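Cellulosomal scaffoldin (Acetivibrio cellulolyticus, PDB 3ZQW) probably binds cellulose through this family 3b carbohydrate-binding module, one part of a larger cellulosomal scaffoldin that also carries a family 9 glycoside hydrolase domain. Local coordinates at residues Asp60-Gly65 with Ile104-Arg109. Residues are numbered along the deposited sequence; the frame is centred on the assembly and turned at random.
Sequences DWSPVG and IEVQGR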
ATOM      1  N   ASP A  60      -8.138  -7.652  -4.114  1.00  6.29           N
ATOM      2  CA  ASP A  60      -9.497  -8.020  -4.501  1.00  6.79           C
ATOM      3  C   ASP A  60      -9.977  -7.288  -5.724  1.00  6.77           C
ATOM      4  O   ASP A  60     -10.747  -7.835  -6.512  1.00  7.76           O
ATOM      5  CB  ASP A  60     -10.441  -7.799  -3.328  1.00  7.28           C
ATOM      6  CG  ASP A  60     -10.084  -8.652  -2.134  1.00  7.35           C
ATOM      7  OD1 ASP A  60      -9.748  -9.844  -2.302  1.00  8.47           O
ATOM      8  OD2 ASP A  60     -10.129  -8.132  -1.015  1.00  7.82           O
ATOM      9  N   TRP A  61      -9.515  -6.062  -5.906  0.63  6.70           N
ATOM     10  CA  TRP A  61      -9.980  -5.273  -7.029  0.63  7.03           C
ATOM     11  C   TRP A  61      -9.017  -4.147  -7.354  0.63  6.62           C
ATOM     12  O   TRP A  61      -8.575  -3.402  -6.464  0.63  6.22           O
ATOM     13  CB  TRP A  61     -11.378  -4.708  -6.745  0.63  7.77           C
ATOM     14  CG  TRP A  61     -11.777  -3.704  -7.768  0.63  7.89           C
ATOM     15  CD1 TRP A  61     -12.083  -3.932  -9.081  0.63  9.07           C
ATOM     16  CD2 TRP A  61     -11.884  -2.299  -7.569  0.63  8.41           C
ATOM     17  NE1 TRP A  61     -12.371  -2.749  -9.707  0.63  9.72           N
ATOM     18  CE2 TRP A  61     -12.257  -1.728  -8.798  0.63  9.50           C
ATOM     19  CE3 TRP A  61     -11.698  -1.462  -6.463  0.63  8.82           C
ATOM     20  CZ2 TRP A  61     -12.442  -0.353  -8.956  0.63 10.24           C
ATOM     21  CZ3 TRP A  61     -11.888  -0.106  -6.617  0.63 10.75           C
ATOM     22  CH2 TRP A  61     -12.250   0.437  -7.850  0.63 10.99           C
ATOM     23  N   SER A  62      -8.729  -4.020  -8.650  1.00  6.76           N
ATOM     24  CA  SER A  62      -8.120  -2.833  -9.203  1.00  6.83           C
ATOM     25  C   SER A  62      -8.533  -2.769 -10.659  1.00  7.25           C
ATOM     26  O   SER A  62      -8.594  -3.800 -11.313  1.00  7.79           O
ATOM     27  CB  SER A  62      -6.594  -2.891  -9.120  1.00  7.16           C
ATOM     28  OG  SER A  62      -6.007  -1.730  -9.677  1.00  7.93           O
ATOM     29  N   PRO A  63      -8.784  -1.561 -11.183  1.00  7.73           N
ATOM     30  CA  PRO A  63      -9.086  -1.468 -12.612  1.00  9.59           C
ATOM     31  C   PRO A  63      -8.007  -2.059 -13.524  1.00  9.15           C
ATOM     32  O   PRO A  63      -8.302  -2.412 -14.658  1.00 10.64           O
ATOM     33  CB  PRO A  63      -9.223   0.044 -12.829  1.00 11.83           C
ATOM     34  CG  PRO A  63      -9.572   0.604 -11.526  1.00 12.57           C
ATOM     35  CD  PRO A  63      -8.903  -0.258 -10.511  1.00  9.26           C
ATOM     36  N   VAL A  64      -6.773  -2.147 -13.055  1.00  8.93           N
ATOM     37  CA  VAL A  64      -5.722  -2.717 -13.903  1.00 10.02           C
ATOM     38  C   VAL A  64      -5.735  -4.241 -13.928  1.00  9.43           C
ATOM     39  O   VAL A  64      -4.949  -4.834 -14.650  1.00  9.79           O
ATOM     40  CB  VAL A  64      -4.329  -2.205 -13.514  1.00 12.20           C
ATOM     41  CG1 VAL A  64      -4.318  -0.701 -13.534  1.00 15.29           C
ATOM     42  CG2 VAL A  64      -3.917  -2.788 -12.169  1.00 12.79           C
ATOM     43  N   GLY A  65      -6.638  -4.860 -13.159  1.00  8.75           N
ATOM     44  CA  GLY A  65      -6.744  -6.303 -13.065  1.00  9.26           C
ATOM     45  C   GLY A  65      -6.070  -6.776 -11.804  1.00  8.25           C
ATOM     46  O   GLY A  65      -4.850  -6.646 -11.654  1.00  8.29           O
ATOM     47  N   ILE A 104      -6.425   5.255 -10.464  1.00  8.27           N
ATOM     48  CA  ILE A 104      -6.856   3.891 -10.214  1.00  7.98           C
ATOM     49  C   ILE A 104      -6.882   3.621  -8.725  1.00  7.63           C
ATOM     50  O   ILE A 104      -6.062   4.134  -7.964  1.00  8.07           O
ATOM     51  CB  ILE A 104      -5.944   2.856 -10.892  1.00  8.95           C
ATOM     52  CG1 ILE A 104      -4.507   2.988 -10.415  1.00  9.88           C
ATOM     53  CG2 ILE A 104      -6.062   2.940 -12.422  1.00 10.02           C
ATOM     54  CD1 ILE A 104      -3.604   1.828 -10.814  1.00 11.88           C
ATOM     55  N   GLU A 105      -7.795   2.751  -8.322  1.00  8.21           N
ATOM     56  CA  GLU A 105      -7.830   2.221  -6.970  1.00  8.25           C
ATOM     57  C   GLU A 105      -7.103   0.887  -6.924  1.00  7.43           C
ATOM     58  O   GLU A 105      -7.100   0.139  -7.899  1.00  8.14           O
ATOM     59  CB  GLU A 105      -9.280   2.033  -6.506  1.00  9.74           C
ATOM     60  CG  GLU A 105     -10.033   3.370  -6.377  1.00 12.15           C
ATOM     61  CD  GLU A 105     -11.419   3.284  -5.741  1.00 14.26           C
ATOM     62  OE1 GLU A 105     -11.589   2.645  -4.683  1.00 13.50           O
ATOM     63  OE2 GLU A 105     -12.347   3.923  -6.301  1.00 19.42           O
ATOM     64  N   VAL A 106      -6.537   0.587  -5.759  1.00  6.99           N
ATOM     65  CA  VAL A 106      -5.949  -0.701  -5.472  1.00  7.11           C
ATOM     66  C   VAL A 106      -6.470  -1.122  -4.095  1.00  6.29           C
ATOM     67  O   VAL A 106      -6.139  -0.505  -3.096  1.00  7.23           O
ATOM     68  CB  VAL A 106      -4.427  -0.615  -5.462  1.00  9.25           C
ATOM     69  CG1 VAL A 106      -3.840  -1.958  -5.157  1.00 10.63           C
ATOM     70  CG2 VAL A 106      -3.916  -0.075  -6.808  1.00 12.19           C
ATOM     71  N   GLN A 107      -7.320  -2.150  -4.078  1.00  6.01           N
ATOM     72  CA  GLN A 107      -8.026  -2.562  -2.866  1.00  5.52           C
ATOM     73  C   GLN A 107      -7.610  -3.972  -2.509  1.00  6.10           C
ATOM     74  O   GLN A 107      -7.763  -4.887  -3.307  1.00  6.59           O
ATOM     75  CB  GLN A 107      -9.529  -2.498  -3.118  1.00  6.58           C
ATOM     76  CG  GLN A 107     -10.362  -2.993  -1.972  1.00  6.61           C
ATOM     77  CD  GLN A 107     -11.820  -2.630  -2.176  1.00  7.03           C
ATOM     78  OE1 GLN A 107     -12.123  -1.498  -2.535  1.00  7.59           O
ATOM     79  NE2 GLN A 107     -12.722  -3.579  -1.973  1.00  7.31           N
ATOM     80  N   GLY A 108      -7.118  -4.179  -1.314  1.00  7.49           N
ATOM     81  CA  GLY A 108      -6.779  -5.534  -0.937  1.00  9.47           C
ATOM     82  C   GLY A 108      -6.739  -5.706   0.548  1.00  7.27           C
ATOM     83  O   GLY A 108      -7.186  -4.863   1.317  1.00  6.26           O
ATOM     84  N   ARG A 109      -6.248  -6.878   0.924  1.00  7.58           N
ATOM     85  CA  ARG A 109      -6.288  -7.368   2.285  1.00  6.37           C
ATOM     86  C   ARG A 109      -5.051  -8.191   2.527  1.00  5.28           C
ATOM     87  O   ARG A 109      -4.524  -8.806   1.606  1.00  5.61           O
ATOM     88  CB  ARG A 109      -7.505  -8.333   2.548  1.00  7.69           C
ATOM     89  CG  ARG A 109      -8.867  -7.694   2.405  1.00  8.57           C
ATOM     90  CD  ARG A 109      -9.919  -8.798   2.442  1.00  8.84           C
ATOM     91  NE  ARG A 109      -9.809  -9.648   1.267  1.00  7.84           N
ATOM     92  CZ  ARG A 109      -9.375 -10.905   1.220  1.00  7.74           C
ATOM     93  NH1 ARG A 109      -9.099 -11.602   2.322  1.00  8.15           N
ATOM     94  NH2 ARG A 109      -9.221 -11.474   0.036  1.00  7.82           N
TER
HETATM   95  O   HOH W   1     -11.693  -5.956  -0.638  1.00  7.86           O
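Asp60 and Arg109 meet in a side-on salt bridge: NE of Arg109 binds OD2 of Asp60 at 2.8 Å, and NH2 binds OD1 at 2.9 Å. Both oxygens use their syn lone pairs and the two planes lie only 4° apart, so the paired bonds fix the rotation of both groups. A water donates to Asp60 OD2 and accepts from Gln107 NE2, extending the network to the Gln107 side chain, whose OE1 is hydrogen-bonded to Lys25 NZ. Along the backbone, Gln107 O receives Asp60 N and, weakly, Trp61 N, while Gln107 N returns a bond to Trp61 O. Two residues facing one make a classic beta bulge, set where edge strand 55-61 ends against strand 103-112 in one antiparallel sheet of the CBM3 beta-sandwich. In one of the two modelled conformers of Trp61, to which its ring contacts here belong, CG lies anti to the backbone N from CB (chi1 170°), and the six-membered ring is carried over toward strand 103-112. CE3 passes Gln107 OE1 near the ring plane; CZ3 comes 3.4 Å from Glu105 CB, and CH2 lies 3.6 Å from both CB and CD of that residue. The Glu105 carboxylate sits at the ring's edge, its plane turned 81° from the indole, and its OE1 is hydrogen-bonded to Tyr133 OH. Pro63 CD lies over one indole face, offset toward the rim. Beyond the strand, Ser62 OG donates to Glu105 O at 2.8 Å, in the carbonyl plane, and weakly accepts Val64 N inside a type I turn from Ser62 to Gly65. The turn brings Val64 CG1 to within 3.8 Å of Ile104 CD1, the two side chains crossing nearly at right angles beside Leu38.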